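Local coordinates for uncharacterized conserved protein YjbQ/UPF0047 family, ortholog yugU B.subtilis (Clostridium acetobutylicum, PDB 1VMH) that is of unknown function but belongs to the YjbQ/UPF0047 family and is found here as an assembly of three copies, at the interface of chains A and B. Coordinates in Å, arbitrary orientation; residue numbers count along the deposited sequence, not the author numbering. Chains: chain A/B, Uncharacterized conserved protein YjbQ/UPF0047 family, ortholog yugU B.subtilis.

The interface of chains A and B. Residues chain A 53-57, 107; chain B 63, 110-112, 119-122, 124.
With CG anti to the backbone N (chi1 -173°), A:Phe53 sends its ring out from the end of strand 48-53 towards chain B, where B:Gln124, likewise anti (chi1 -172°) and extended beyond CG, rises from strand 124-130 to meet it tip to tip. In this YjbQ/UPF0047-family protein, deposited as three copies, the patch illustrates how an aromatic ring and a held amide can be fitted together at a subunit boundary; the structure alone does not show whether the three-copy assembly is the biological form. Ring and amide planes stand 68° apart, and the amide oxygen OE1 of B:Gln124 lies in the ring plane, at the edge, 3.4 Å from CE1 of A:Phe53. On the other side of CZ, CE2 of A:Phe53 lies 3.4 Å from the backbone O of B:Gln110, so carbonyl oxygens flank the ring tip, an arrangement that the weakly positive ring hydrogens may favour. CD1 of B:Ile63 touches the same CE2, while CD1 of B:Ile112 packs against CB of A:Phe53.

Both ends of the B:Gln124 amide are engaged. NE2 donates across the interface to the backbone O of A:Cys54 (3.0 Å), nearly straight and on a carbonyl lone pair. Within chain B, OE1 accepts from the backbone N of B:Gly121 at 2.8 Å, the donor sitting above the carbonyl plane; this bond probably fixes the amide's rotation, leaving NE2 pointed at its partner. A:Pro55 lies against the amide, and the A:Thr57 and B:Gln124 side chains run antiparallel, with the CG2 methyl against the CB and CG methylenes.

Water extends the polar contact: one molecule links O of A:Pro55 to O of B:Thr122, and another joins OG of A:Ser107 to the backbone of B:Gln110.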
loop_
_atom_site.group_PDB
_atom_site.type_symbol
_atom_site.label_atom_id
_atom_site.label_comp_id
_atom_site.label_asym_id
_atom_site.label_seq_id
_atom_site.Cartn_x
_atom_site.Cartn_y
_atom_site.Cartn_z
ATOM N N PHE A 53 -6.266 -0.855 -10.293
ATOM C CA PHE A 53 -6.910 0.114 -9.379
ATOM C C PHE A 53 -8.359 -0.307 -9.046
ATOM O O PHE A 53 -9.142 -0.669 -9.963
ATOM C CB PHE A 53 -6.929 1.511 -10.020
ATOM C CG PHE A 53 -7.418 2.619 -9.106
ATOM C CD1 PHE A 53 -8.778 2.912 -9.011
ATOM C CD2 PHE A 53 -6.526 3.365 -8.357
ATOM C CE1 PHE A 53 -9.202 3.923 -8.175
ATOM C CE2 PHE A 53 -6.972 4.350 -7.519
ATOM C CZ PHE A 53 -8.286 4.607 -7.409
ATOM N N CYS A 54 -8.716 -0.228 -7.755
ATOM C CA CYS A 54 -10.050 -0.533 -7.311
ATOM C C CYS A 54 -10.815 0.743 -7.011
ATOM O O CYS A 54 -10.456 1.468 -6.059
ATOM C CB CYS A 54 -9.988 -1.409 -6.072
ATOM S SG CYS A 54 -11.565 -1.744 -5.371
ATOM N N PRO A 55 -11.871 1.039 -7.766
ATOM C CA PRO A 55 -12.639 2.282 -7.528
ATOM C C PRO A 55 -13.644 2.212 -6.380
ATOM O O PRO A 55 -14.419 3.189 -6.190
ATOM C CB PRO A 55 -13.367 2.480 -8.857
ATOM C CG PRO A 55 -13.629 1.076 -9.315
ATOM C CD PRO A 55 -12.414 0.272 -8.903
ATOM N N HIS A 56 -13.660 1.133 -5.609
ATOM C CA HIS A 56 -14.604 0.918 -4.532
ATOM C C HIS A 56 -13.933 1.123 -3.186
ATOM O O HIS A 56 -12.891 0.552 -2.934
ATOM C CB HIS A 56 -15.111 -0.512 -4.629
ATOM C CG HIS A 56 -15.698 -0.824 -5.967
ATOM N ND1 HIS A 56 -16.886 -0.269 -6.395
ATOM C CD2 HIS A 56 -15.279 -1.642 -6.963
ATOM C CE1 HIS A 56 -17.151 -0.716 -7.618
ATOM N NE2 HIS A 56 -16.205 -1.562 -7.972
ATOM N N THR A 57 -14.559 1.871 -2.301
ATOM C CA THR A 57 -13.985 2.186 -1.003
ATOM C C THR A 57 -14.124 1.073 0.038
ATOM O O THR A 57 -13.573 1.203 1.115
ATOM C CB THR A 57 -14.535 3.480 -0.481
ATOM O OG1 THR A 57 -15.944 3.360 -0.359
ATOM C CG2 THR A 57 -14.178 4.626 -1.408
ATOM N N SER A 107 -5.665 0.658 -2.432
ATOM C CA SER A 107 -6.549 0.985 -3.546
ATOM C C SER A 107 -5.984 0.563 -4.898
ATOM O O SER A 107 -6.755 0.411 -5.843
ATOM C CB SER A 107 -6.837 2.496 -3.549
ATOM O OG SER A 107 -5.613 3.250 -3.580
ATOM N N ILE B 63 -6.772 6.170 0.021
ATOM C CA ILE B 63 -7.946 6.568 -0.822
ATOM C C ILE B 63 -9.135 5.901 -0.186
ATOM O O ILE B 63 -9.095 4.688 0.032
ATOM C CB ILE B 63 -7.730 6.144 -2.281
ATOM C CG1 ILE B 63 -6.510 6.892 -2.866
ATOM C CG2 ILE B 63 -8.959 6.377 -3.132
ATOM C CD1 ILE B 63 -6.151 6.633 -4.324
ATOM N N GLN B 110 -1.546 6.154 -6.052
ATOM C CA GLN B 110 -1.586 6.598 -7.443
ATOM C C GLN B 110 -2.974 6.422 -8.018
ATOM O O GLN B 110 -3.742 5.540 -7.596
ATOM C CB GLN B 110 -0.472 6.012 -8.294
ATOM C CG GLN B 110 -0.494 4.560 -8.489
ATOM C CD GLN B 110 0.652 4.109 -9.411
ATOM O OE1 GLN B 110 1.276 4.914 -10.181
ATOM N NE2 GLN B 110 0.964 2.852 -9.302
ATOM N N ILE B 111 -3.319 7.335 -8.933
ATOM C CA ILE B 111 -4.647 7.413 -9.500
ATOM C C ILE B 111 -4.486 7.570 -11.016
ATOM O O ILE B 111 -3.650 8.332 -11.503
ATOM C CB ILE B 111 -5.421 8.611 -8.906
ATOM C CG1 ILE B 111 -5.395 8.579 -7.368
ATOM C CG2 ILE B 111 -6.865 8.656 -9.433
ATOM C CD1 ILE B 111 -4.241 9.338 -6.746
ATOM N N ILE B 112 -5.314 6.866 -11.761
ATOM C CA ILE B 112 -5.316 6.954 -13.197
ATOM C C ILE B 112 -5.908 8.286 -13.600
ATOM O O ILE B 112 -6.900 8.768 -12.992
ATOM C CB ILE B 112 -6.136 5.824 -13.788
ATOM C CG1 ILE B 112 -5.450 4.476 -13.505
ATOM C CG2 ILE B 112 -6.308 5.992 -15.305
ATOM C CD1 ILE B 112 -6.417 3.234 -13.567
ATOM N N LYS B 119 -9.513 9.286 -12.379
ATOM C CA LYS B 119 -10.472 8.199 -12.535
ATOM C C LYS B 119 -10.771 7.561 -11.188
ATOM O O LYS B 119 -10.235 6.502 -10.814
ATOM C CB LYS B 119 -9.943 7.151 -13.477
ATOM C CG LYS B 119 -11.046 6.324 -14.147
ATOM C CD LYS B 119 -10.406 5.275 -15.068
ATOM C CE LYS B 119 -11.426 4.250 -15.555
ATOM N NZ LYS B 119 -12.584 4.922 -16.197
ATOM N N LEU B 120 -11.638 8.206 -10.442
ATOM C CA LEU B 120 -12.001 7.792 -9.090
ATOM C C LEU B 120 -13.427 7.269 -9.093
ATOM O O LEU B 120 -14.257 7.702 -9.911
ATOM C CB LEU B 120 -11.893 8.977 -8.106
ATOM C CG LEU B 120 -10.450 9.446 -7.859
ATOM C CD1 LEU B 120 -10.373 10.854 -7.343
ATOM C CD2 LEU B 120 -9.757 8.494 -6.887
ATOM N N GLY B 121 -13.706 6.376 -8.147
ATOM C CA GLY B 121 -15.041 5.837 -7.991
ATOM C C GLY B 121 -15.975 6.766 -7.233
ATOM O O GLY B 121 -15.618 7.886 -6.889
ATOM N N THR B 122 -17.189 6.271 -6.987
ATOM C CA THR B 122 -18.213 7.036 -6.327
ATOM C C THR B 122 -17.799 7.317 -4.884
ATOM O O THR B 122 -17.495 6.396 -4.103
ATOM C CB THR B 122 -19.544 6.274 -6.331
ATOM O OG1 THR B 122 -19.907 5.934 -7.681
ATOM C CG2 THR B 122 -20.640 7.143 -5.754
ATOM N N GLN B 124 -15.074 8.415 -3.765
ATOM C CA GLN B 124 -13.750 7.987 -3.511
ATOM C C GLN B 124 -12.820 9.194 -3.606
ATOM O O GLN B 124 -12.691 9.825 -4.620
ATOM C CB GLN B 124 -13.376 6.896 -4.512
ATOM C CG GLN B 124 -12.083 6.253 -4.204
ATOM C CD GLN B 124 -11.710 5.170 -5.197
ATOM O OE1 GLN B 124 -11.802 5.351 -6.430
ATOM N NE2 GLN B 124 -11.182 4.066 -4.673
HETATM O O HOH W 1 -3.604 3.829 -5.360
HETATM O O HOH W 2 -16.398 3.774 -4.197
HETATM O O HOH W 3 -17.413 5.582 -1.019
#